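PDB 2III: S-adenosylmethionine decarboxylase proenzyme, which probably catalyses the decarboxylation of S-adenosylmethionine to S-adenosylmethioninamine, the propylamine donor for spermidine and spermine synthesis, after cutting its own chain. Local coordinates for residues D19-V24 / I68-E73; E25-L30 / S45-F50; A11-V16 / A77-Y82. One frame throughout, in Å; residues are numbered along the deposited sequence.

Interaction 1: D19-V24 / I68-E73; sequences DKIDRV and IHTWPE. With MG (magnesium ion), chain B.
I21, T70 and P72 carry most of this contact, in which the loop before helix 24-37 is laid against the end of strand 65-71. T70 donates its hydroxyl to the backbone carbonyl of I21, with OG1 2.8 Å from I21 O and lying in the plane of that carbonyl. A first torsion of 76° sets OG1 between the backbone N and the carbonyl carbon of T70, while the methyl CG2 stays 3.9 Å from I21 CB. OG1 has a second partner in the backbone N of A55. The P72 ring leans on the loop just beyond, its CG 3.4 Å from I21 O and 3.5 Å from D22 CA. P72 CG also meets D22 CB at 3.7 Å. An alanine in place of T70 would probably leave I21 O and A55 N without their shared hydroxyl and open a small gap beside I21 CB. D22 turns its carboxylate away from the strand and toward the magnesium ion, which OD2 binds at 2.3 Å. The metal also takes the backbone O of D19 at 2.2 Å. With D26, from the first turn of the following helix, D19 and D22 make up a magnesium site in an acidic strand-to-helix loop, which the contact holds against the sheet.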
loop_
_atom_site.group_PDB
_atom_site.type_symbol
_atom_site.label_atom_id
_atom_site.label_comp_id
_atom_site.label_asym_id
_atom_site.label_seq_id
_atom_site.Cartn_x
_atom_site.Cartn_y
_atom_site.Cartn_z
ATOM N N ASP A 19 15.211 -12.012 13.233
ATOM C CA ASP A 19 16.443 -11.421 12.719
ATOM C C ASP A 19 16.350 -11.011 11.251
ATOM O O ASP A 19 17.147 -10.206 10.784
ATOM C CB ASP A 19 17.615 -12.396 12.906
ATOM C CG ASP A 19 17.355 -13.758 12.270
ATOM O OD1 ASP A 19 16.413 -14.454 12.708
ATOM O OD2 ASP A 19 18.089 -14.134 11.332
ATOM N N LYS A 20 15.379 -11.560 10.527
ATOM C CA LYS A 20 15.218 -11.236 9.109
ATOM C C LYS A 20 14.416 -9.959 8.880
ATOM O O LYS A 20 14.438 -9.396 7.782
ATOM C CB LYS A 20 14.490 -12.361 8.373
ATOM C CG LYS A 20 15.227 -13.683 8.228
ATOM C CD LYS A 20 14.357 -14.642 7.402
ATOM C CE LYS A 20 15.039 -15.968 7.139
ATOM N NZ LYS A 20 15.286 -16.697 8.410
ATOM N N ILE A 21 13.724 -9.500 9.921
ATOM C CA ILE A 21 12.854 -8.332 9.811
ATOM C C ILE A 21 12.932 -7.323 10.952
ATOM O O ILE A 21 11.981 -6.567 11.165
ATOM C CB ILE A 21 11.378 -8.795 9.714
ATOM C CG1 ILE A 21 11.047 -9.677 10.924
ATOM C CG2 ILE A 21 11.146 -9.576 8.415
ATOM C CD1 ILE A 21 9.609 -10.210 10.974
ATOM N N ASP A 22 14.043 -7.281 11.679
ATOM C CA ASP A 22 14.133 -6.352 12.799
ATOM C C ASP A 22 14.741 -4.975 12.512
ATOM O O ASP A 22 14.365 -3.991 13.152
ATOM C CB ASP A 22 14.859 -7.021 13.984
ATOM C CG ASP A 22 16.286 -7.448 13.650
ATOM O OD1 ASP A 22 17.010 -7.853 14.582
ATOM O OD2 ASP A 22 16.685 -7.387 12.468
ATOM N N ARG A 23 15.658 -4.886 11.555
ATOM C CA ARG A 23 16.280 -3.599 11.254
ATOM C C ARG A 23 15.967 -3.120 9.829
ATOM O O ARG A 23 15.526 -3.902 8.989
ATOM C CB ARG A 23 17.805 -3.690 11.437
ATOM C CG ARG A 23 18.291 -4.287 12.771
ATOM C CD ARG A 23 17.821 -3.499 13.990
ATOM N NE ARG A 23 18.390 -2.154 14.057
ATOM C CZ ARG A 23 17.995 -1.217 14.916
ATOM N NH1 ARG A 23 17.026 -1.468 15.790
ATOM N NH2 ARG A 23 18.562 -0.018 14.895
ATOM N N VAL A 24 16.184 -1.833 9.563
ATOM C CA VAL A 24 15.954 -1.286 8.230
ATOM C C VAL A 24 16.853 -1.967 7.194
ATOM O O VAL A 24 16.417 -2.265 6.082
ATOM C CB VAL A 24 16.232 0.231 8.182
ATOM C CG1 VAL A 24 16.354 0.694 6.724
ATOM C CG2 VAL A 24 15.099 0.990 8.874
ATOM N N ILE A 68 6.175 -2.836 3.064
ATOM C CA ILE A 68 6.343 -3.859 4.085
ATOM C C ILE A 68 6.440 -3.213 5.462
ATOM O O ILE A 68 7.155 -2.233 5.661
ATOM C CB ILE A 68 7.597 -4.726 3.860
ATOM C CG1 ILE A 68 7.658 -5.810 4.942
ATOM C CG2 ILE A 68 8.836 -3.864 3.884
ATOM C CD1 ILE A 68 8.736 -6.863 4.735
ATOM N N HIS A 69 5.690 -3.773 6.400
ATOM C CA HIS A 69 5.659 -3.304 7.777
ATOM C C HIS A 69 5.982 -4.561 8.583
ATOM O O HIS A 69 5.491 -5.650 8.261
ATOM C CB HIS A 69 4.261 -2.765 8.094
ATOM C CG HIS A 69 3.824 -1.645 7.192
ATOM N ND1 HIS A 69 4.391 -0.389 7.232
ATOM C CD2 HIS A 69 2.873 -1.596 6.227
ATOM C CE1 HIS A 69 3.808 0.387 6.332
ATOM N NE2 HIS A 69 2.882 -0.321 5.710
ATOM N N THR A 70 6.815 -4.438 9.612
ATOM C CA THR A 70 7.190 -5.624 10.376
ATOM C C THR A 70 7.096 -5.524 11.892
ATOM O O THR A 70 7.155 -4.440 12.469
ATOM C CB THR A 70 8.620 -6.073 10.024
ATOM O OG1 THR A 70 9.564 -5.197 10.650
ATOM C CG2 THR A 70 8.830 -6.029 8.518
ATOM N N TRP A 71 6.963 -6.691 12.516
ATOM C CA TRP A 71 6.848 -6.831 13.962
ATOM C C TRP A 71 7.667 -8.046 14.354
ATOM O O TRP A 71 7.163 -9.170 14.365
ATOM C CB TRP A 71 5.391 -7.066 14.368
ATOM C CG TRP A 71 4.498 -5.880 14.184
ATOM C CD1 TRP A 71 4.144 -4.970 15.135
ATOM C CD2 TRP A 71 3.846 -5.474 12.970
ATOM N NE1 TRP A 71 3.307 -4.021 14.591
ATOM C CE2 TRP A 71 3.109 -4.305 13.267
ATOM C CE3 TRP A 71 3.811 -5.986 11.664
ATOM C CZ2 TRP A 71 2.342 -3.634 12.300
ATOM C CZ3 TRP A 71 3.048 -5.321 10.703
ATOM C CH2 TRP A 71 2.324 -4.153 11.030
ATOM N N PRO A 72 8.955 -7.841 14.646
ATOM C CA PRO A 72 9.839 -8.934 15.039
ATOM C C PRO A 72 9.268 -9.794 16.174
ATOM O O PRO A 72 9.343 -11.021 16.123
ATOM C CB PRO A 72 11.111 -8.198 15.452
ATOM C CG PRO A 72 11.155 -7.078 14.466
ATOM C CD PRO A 72 9.718 -6.592 14.458
ATOM N N GLU A 73 8.689 -9.152 17.189
ATOM C CA GLU A 73 8.156 -9.887 18.340
ATOM C C GLU A 73 7.053 -10.867 17.971
ATOM O O GLU A 73 6.765 -11.786 18.737
ATOM C CB GLU A 73 7.627 -8.927 19.414
ATOM C CG GLU A 73 6.328 -8.206 19.031
ATOM C CD GLU A 73 6.560 -6.886 18.308
ATOM O OE1 GLU A 73 7.452 -6.824 17.433
ATOM O OE2 GLU A 73 5.835 -5.912 18.613
HETATM MG MG MG B . 18.369 -8.480 11.329
HETATM O O HOH W 1 19.435 -7.281 10.965
#

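Interaction 2: E25-L30 / S45-F50; sequences EDIREL and SHYYQF
R28 NH2 reaches the rim of the Y47 ring, 3.2 Å from Y47 CD1, and lies a loose 4.5 Å from S45 OG. The setting is a two-layer alpha/beta sandwich: helix 24-37 lies on the outermost strand 42-49, the short segments running nearly antiparallel at 158° with their axes 9.1 Å apart. Y47 points from the strand at the helix and fills the space between R28 and I27. R28 CB rides over one face of the ring, 4.1 Å from its centroid, in a CH-pi contact. Its CG is anti to the backbone N (chi1 168°), and farther out the guanidinium stays on that same side of the ring, drawing close to the CD1–CE1 rim. The two planes stand 62° apart, so this is no flat stack, and R28 NE still comes within 3.6 Å of Y47 CE1. At the opposite edge of the ring, near its plane, the methyl I27 CG2 touches Y47 CE2 at 3.7 Å. V24 and L31 of the same helix also touch Y47, while I27 continues inward to A55, I68 and T70 on the next strands of the sheet. S45, at the far end of the contact, has its side chain about 3 Å from a bound calcium ion. The phenol oxygen Y47 OH is buried against the helix backbone, 3.7 Å from R28 CA, and has no polar partner in the model.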
loop_
_atom_site.group_PDB
_atom_site.type_symbol
_atom_site.label_atom_id
_atom_site.label_comp_id
_atom_site.label_asym_id
_atom_site.label_seq_id
_atom_site.Cartn_x
_atom_site.Cartn_y
_atom_site.Cartn_z
ATOM N N GLU A 25 18.107 -2.208 7.562
ATOM C CA GLU A 25 19.063 -2.857 6.668
ATOM C C GLU A 25 18.439 -4.088 6.024
ATOM O O GLU A 25 18.588 -4.308 4.822
ATOM C CB GLU A 25 20.318 -3.288 7.438
ATOM C CG GLU A 25 21.091 -2.150 8.072
ATOM C CD GLU A 25 20.221 -1.292 8.972
ATOM O OE1 GLU A 25 19.539 -1.853 9.858
ATOM O OE2 GLU A 25 20.220 -0.055 8.792
ATOM N N ASP A 26 17.751 -4.889 6.837
ATOM C CA ASP A 26 17.111 -6.111 6.356
ATOM C C ASP A 26 16.024 -5.806 5.306
ATOM O O ASP A 26 16.011 -6.391 4.224
ATOM C CB ASP A 26 16.469 -6.880 7.524
ATOM C CG ASP A 26 17.405 -7.061 8.713
ATOM O OD1 ASP A 26 18.432 -7.758 8.575
ATOM O OD2 ASP A 26 17.099 -6.507 9.794
ATOM N N ILE A 27 15.112 -4.894 5.639
ATOM C CA ILE A 27 14.015 -4.537 4.737
ATOM C C ILE A 27 14.540 -3.963 3.428
ATOM O O ILE A 27 14.059 -4.321 2.347
ATOM C CB ILE A 27 13.054 -3.515 5.402
ATOM C CG1 ILE A 27 12.414 -4.145 6.635
ATOM C CG2 ILE A 27 11.983 -3.073 4.427
ATOM C CD1 ILE A 27 11.774 -5.476 6.366
ATOM N N ARG A 28 15.535 -3.084 3.539
ATOM C CA ARG A 28 16.152 -2.451 2.384
ATOM C C ARG A 28 16.749 -3.491 1.459
ATOM O O ARG A 28 16.480 -3.482 0.261
ATOM C CB ARG A 28 17.230 -1.466 2.841
ATOM C CG ARG A 28 18.158 -0.949 1.747
ATOM C CD ARG A 28 18.802 0.364 2.188
ATOM N NE ARG A 28 18.009 1.509 1.744
ATOM C CZ ARG A 28 17.958 2.681 2.366
ATOM N NH1 ARG A 28 18.650 2.876 3.482
ATOM N NH2 ARG A 28 17.223 3.664 1.862
ATOM N N GLU A 29 17.550 -4.399 2.005
ATOM C CA GLU A 29 18.147 -5.434 1.171
ATOM C C GLU A 29 17.051 -6.249 0.510
ATOM O O GLU A 29 17.100 -6.523 -0.687
ATOM C CB GLU A 29 19.026 -6.366 1.999
ATOM C CG GLU A 29 20.486 -5.978 2.020
ATOM C CD GLU A 29 21.366 -7.109 2.514
ATOM O OE1 GLU A 29 21.319 -8.204 1.911
ATOM O OE2 GLU A 29 22.104 -6.904 3.502
ATOM N N LEU A 30 16.062 -6.626 1.313
ATOM C CA LEU A 30 14.930 -7.418 0.858
ATOM C C LEU A 30 14.191 -6.785 -0.324
ATOM O O LEU A 30 14.036 -7.410 -1.375
ATOM C CB LEU A 30 13.951 -7.618 2.018
ATOM C CG LEU A 30 12.695 -8.449 1.748
ATOM C CD1 LEU A 30 13.087 -9.915 1.641
ATOM C CD2 LEU A 30 11.689 -8.251 2.875
ATOM N N SER A 45 12.579 5.125 -2.851
ATOM C CA SER A 45 12.322 4.175 -1.778
ATOM C C SER A 45 12.537 4.857 -0.429
ATOM O O SER A 45 13.467 5.651 -0.259
ATOM C CB SER A 45 13.244 2.956 -1.912
ATOM O OG SER A 45 14.603 3.308 -1.721
ATOM N N HIS A 46 11.672 4.543 0.530
ATOM C CA HIS A 46 11.756 5.151 1.850
ATOM C C HIS A 46 11.570 4.140 2.963
ATOM O O HIS A 46 10.649 3.319 2.928
ATOM C CB HIS A 46 10.723 6.269 1.943
ATOM C CG HIS A 46 10.713 7.145 0.733
ATOM N ND1 HIS A 46 9.945 6.866 -0.378
ATOM C CD2 HIS A 46 11.480 8.210 0.402
ATOM C CE1 HIS A 46 10.242 7.718 -1.342
ATOM N NE2 HIS A 46 11.172 8.543 -0.894
ATOM N N TYR A 47 12.463 4.212 3.948
ATOM C CA TYR A 47 12.447 3.301 5.078
ATOM C C TYR A 47 12.397 4.001 6.418
ATOM O O TYR A 47 12.796 5.157 6.548
ATOM C CB TYR A 47 13.678 2.408 5.035
ATOM C CG TYR A 47 13.824 1.676 3.729
ATOM C CD1 TYR A 47 14.368 2.306 2.607
ATOM C CD2 TYR A 47 13.382 0.360 3.600
ATOM C CE1 TYR A 47 14.466 1.640 1.383
ATOM C CE2 TYR A 47 13.472 -0.314 2.387
ATOM C CZ TYR A 47 14.013 0.328 1.284
ATOM O OH TYR A 47 14.091 -0.346 0.087
ATOM N N TYR A 48 11.898 3.289 7.420
ATOM C CA TYR A 48 11.822 3.837 8.761
ATOM C C TYR A 48 12.097 2.757 9.801
ATOM O O TYR A 48 11.550 1.662 9.731
ATOM C CB TYR A 48 10.451 4.457 9.021
ATOM C CG TYR A 48 10.423 5.234 10.314
ATOM C CD1 TYR A 48 11.092 6.453 10.430
ATOM C CD2 TYR A 48 9.769 4.730 11.439
ATOM C CE1 TYR A 48 11.112 7.152 11.637
ATOM C CE2 TYR A 48 9.782 5.423 12.652
ATOM C CZ TYR A 48 10.457 6.631 12.742
ATOM O OH TYR A 48 10.478 7.313 13.933
ATOM N N GLN A 49 12.954 3.079 10.762
ATOM C CA GLN A 49 13.314 2.155 11.832
ATOM C C GLN A 49 12.465 2.448 13.059
ATOM O O GLN A 49 12.427 3.582 13.538
ATOM C CB GLN A 49 14.799 2.316 12.179
ATOM C CG GLN A 49 15.301 1.449 13.328
ATOM C CD GLN A 49 15.178 -0.036 13.047
ATOM O OE1 GLN A 49 14.339 -0.725 13.632
ATOM N NE2 GLN A 49 16.013 -0.540 12.143
ATOM N N PHE A 50 11.767 1.434 13.558
ATOM C CA PHE A 50 10.947 1.605 14.752
ATOM C C PHE A 50 11.712 1.064 15.948
ATOM O O PHE A 50 12.595 0.217 15.800
ATOM C CB PHE A 50 9.620 0.847 14.619
ATOM C CG PHE A 50 8.647 1.490 13.666
ATOM C CD1 PHE A 50 8.029 2.693 13.991
ATOM C CD2 PHE A 50 8.365 0.904 12.433
ATOM C CE1 PHE A 50 7.146 3.313 13.097
ATOM C CE2 PHE A 50 7.483 1.518 11.530
ATOM C CZ PHE A 50 6.873 2.724 11.868
#

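Interaction 3: A11-V16 / A77-Y82; sequences ADLYGV and ATVDVY
The flat carboxylate of D12 reaches across to T78: the methyl CG2 of T78 stands above the carboxylate plane, 3.4 Å from D12 OD1. That oxygen also forms a salt bridge with NE of R113 of the second subunit, and the T78 hydroxyl meets the OH of Y82 of the second subunit, so the polar ends of this pair serve the dimer interface. With CG anti to its own carbonyl carbon (chi1 -60°), the carboxylate carbon of D12 lies beside the T78 methyl. Beneath these side chains the backbones of strands 3-14 and 76-84 run antiparallel, at 151° over the short segments. D12 and T78 face each other as a non-hydrogen-bonded pair between two hydrogen-bonded ones. In the first, A11 N lies 2.9 Å from V79 O, and V79 N returns to A11 O at 2.9 Å with a nearly straight bond, 173° at the hydrogen. In the second, L13 N is 2.8 Å from A77 O, and A77 N is a longer 3.1 Å from L13 O. A CA-H...O contact, T78 CA to A11 O at 3.6 Å, adds to the ladder. On the opposite face of the sheet from D12 and T78 sit A11, L13, A77 and V79. There L13 CD1 and V79 CG2 touch at 4.0 Å in a purely apolar meeting. Helix 87-101 packs on this side, with L101 against L13 and M94 against V79. Within the sheet, strand 76-84 is flanked by 3-14 and 65-71, and strand 3-14 has 105-116 as its other neighbour, D12 pairing through its backbone with D107.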
loop_
_atom_site.group_PDB
_atom_site.type_symbol
_atom_site.label_atom_id
_atom_site.label_comp_id
_atom_site.label_asym_id
_atom_site.label_seq_id
_atom_site.Cartn_x
_atom_site.Cartn_y
_atom_site.Cartn_z
ATOM N N ALA A 11 0.020 -9.839 1.413
ATOM C CA ALA A 11 0.180 -11.057 2.185
ATOM C C ALA A 11 0.640 -10.757 3.592
ATOM O O ALA A 11 1.408 -9.825 3.818
ATOM C CB ALA A 11 1.187 -11.965 1.508
ATOM N N ASP A 12 0.149 -11.543 4.540
ATOM C CA ASP A 12 0.569 -11.400 5.920
ATOM C C ASP A 12 1.415 -12.651 6.149
ATOM O O ASP A 12 0.925 -13.776 6.033
ATOM C CB ASP A 12 -0.641 -11.359 6.857
ATOM C CG ASP A 12 -1.580 -10.204 6.544
ATOM O OD1 ASP A 12 -1.141 -9.220 5.902
ATOM O OD2 ASP A 12 -2.759 -10.277 6.950
ATOM N N LEU A 13 2.693 -12.448 6.440
ATOM C CA LEU A 13 3.614 -13.560 6.638
ATOM C C LEU A 13 3.887 -13.832 8.113
ATOM O O LEU A 13 4.321 -12.943 8.841
ATOM C CB LEU A 13 4.931 -13.266 5.916
ATOM C CG LEU A 13 4.853 -12.613 4.532
ATOM C CD1 LEU A 13 6.257 -12.528 3.964
ATOM C CD2 LEU A 13 3.952 -13.410 3.596
ATOM N N TYR A 14 3.645 -15.070 8.541
ATOM C CA TYR A 14 3.858 -15.469 9.929
ATOM C C TYR A 14 4.992 -16.482 10.074
ATOM O O TYR A 14 5.366 -17.167 9.121
ATOM C CB TYR A 14 2.582 -16.083 10.510
ATOM C CG TYR A 14 1.372 -15.175 10.475
ATOM C CD1 TYR A 14 0.827 -14.668 11.654
ATOM C CD2 TYR A 14 0.759 -14.835 9.262
ATOM C CE1 TYR A 14 -0.291 -13.853 11.632
ATOM C CE2 TYR A 14 -0.370 -14.013 9.231
ATOM C CZ TYR A 14 -0.887 -13.528 10.425
ATOM O OH TYR A 14 -2.002 -12.724 10.426
ATOM N N GLY A 15 5.530 -16.578 11.284
ATOM C CA GLY A 15 6.602 -17.523 11.528
ATOM C C GLY A 15 7.909 -17.078 10.914
ATOM O O GLY A 15 8.779 -17.898 10.636
ATOM N N VAL A 16 8.048 -15.773 10.703
ATOM C CA VAL A 16 9.268 -15.227 10.125
ATOM C C VAL A 16 10.301 -14.957 11.217
ATOM O O VAL A 16 9.993 -14.325 12.228
ATOM C CB VAL A 16 8.994 -13.905 9.383
ATOM C CG1 VAL A 16 10.317 -13.295 8.911
ATOM C CG2 VAL A 16 8.043 -14.152 8.204
ATOM N N ALA A 77 5.296 -10.000 9.160
ATOM C CA ALA A 77 5.589 -8.983 8.159
ATOM C C ALA A 77 4.375 -8.883 7.233
ATOM O O ALA A 77 3.882 -9.892 6.736
ATOM C CB ALA A 77 6.837 -9.366 7.356
ATOM N N THR A 78 3.883 -7.670 7.018
ATOM C CA THR A 78 2.750 -7.465 6.131
ATOM C C THR A 78 3.291 -6.817 4.866
ATOM O O THR A 78 3.870 -5.723 4.903
ATOM C CB THR A 78 1.676 -6.585 6.800
ATOM O OG1 THR A 78 2.282 -5.411 7.362
ATOM C CG2 THR A 78 0.980 -7.381 7.901
ATOM N N VAL A 79 3.097 -7.511 3.749
ATOM C CA VAL A 79 3.617 -7.082 2.455
ATOM C C VAL A 79 2.590 -6.718 1.378
ATOM O O VAL A 79 1.537 -7.339 1.267
ATOM C CB VAL A 79 4.512 -8.189 1.869
ATOM C CG1 VAL A 79 5.251 -7.665 0.646
ATOM C CG2 VAL A 79 5.484 -8.703 2.944
ATOM N N ASP A 80 2.920 -5.713 0.574
ATOM C CA ASP A 80 2.059 -5.296 -0.524
ATOM C C ASP A 80 2.888 -5.140 -1.789
ATOM O O ASP A 80 3.915 -4.452 -1.789
ATOM C CB ASP A 80 1.392 -3.941 -0.238
ATOM C CG ASP A 80 0.262 -4.034 0.765
ATOM O OD1 ASP A 80 -0.865 -3.615 0.411
ATOM O OD2 ASP A 80 0.497 -4.505 1.901
ATOM N N VAL A 81 2.448 -5.784 -2.864
ATOM C CA VAL A 81 3.121 -5.645 -4.148
ATOM C C VAL A 81 2.039 -5.251 -5.135
ATOM O O VAL A 81 1.220 -6.069 -5.533
ATOM C CB VAL A 81 3.811 -6.939 -4.609
ATOM C CG1 VAL A 81 4.383 -6.747 -6.018
ATOM C CG2 VAL A 81 4.945 -7.279 -3.655
ATOM N N TYR A 82 2.048 -3.977 -5.510
ATOM C CA TYR A 82 1.068 -3.393 -6.419
ATOM C C TYR A 82 1.782 -2.807 -7.645
ATOM O O TYR A 82 2.483 -1.806 -7.527
ATOM C CB TYR A 82 0.318 -2.294 -5.652
ATOM C CG TYR A 82 -0.800 -1.573 -6.375
ATOM C CD1 TYR A 82 -1.530 -0.582 -5.721
ATOM C CD2 TYR A 82 -1.135 -1.872 -7.702
ATOM C CE1 TYR A 82 -2.567 0.098 -6.361
ATOM C CE2 TYR A 82 -2.175 -1.194 -8.357
ATOM C CZ TYR A 82 -2.885 -0.209 -7.678
ATOM O OH TYR A 82 -3.894 0.493 -8.309
#

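In the fold
All three contacts use one antiparallel sheet, ordered 42-49, 55-61, 65-71, 76-84, 3-14, 105-116. Interaction 3 joins two of its strands; interactions 1 and 2 fix the loop before helix 24-37, and the helix itself, to its strands. Along the chain, segment 11-16 leads into 19-24 and 25-30, and the partners return in reverse order, 45-50, 68-73, 77-82. Centres of interactions 1 and 2 lie about 9 Å apart, I68 packing on I27; those of 1 and 3 are about 11 Å apart, linked by H69 and T78 on adjacent strands. Interactions 2 and 3, centres about 14 Å apart, do not touch. H69, predicted to act in self-processing, lies beside the second subunit, which all contacts reach.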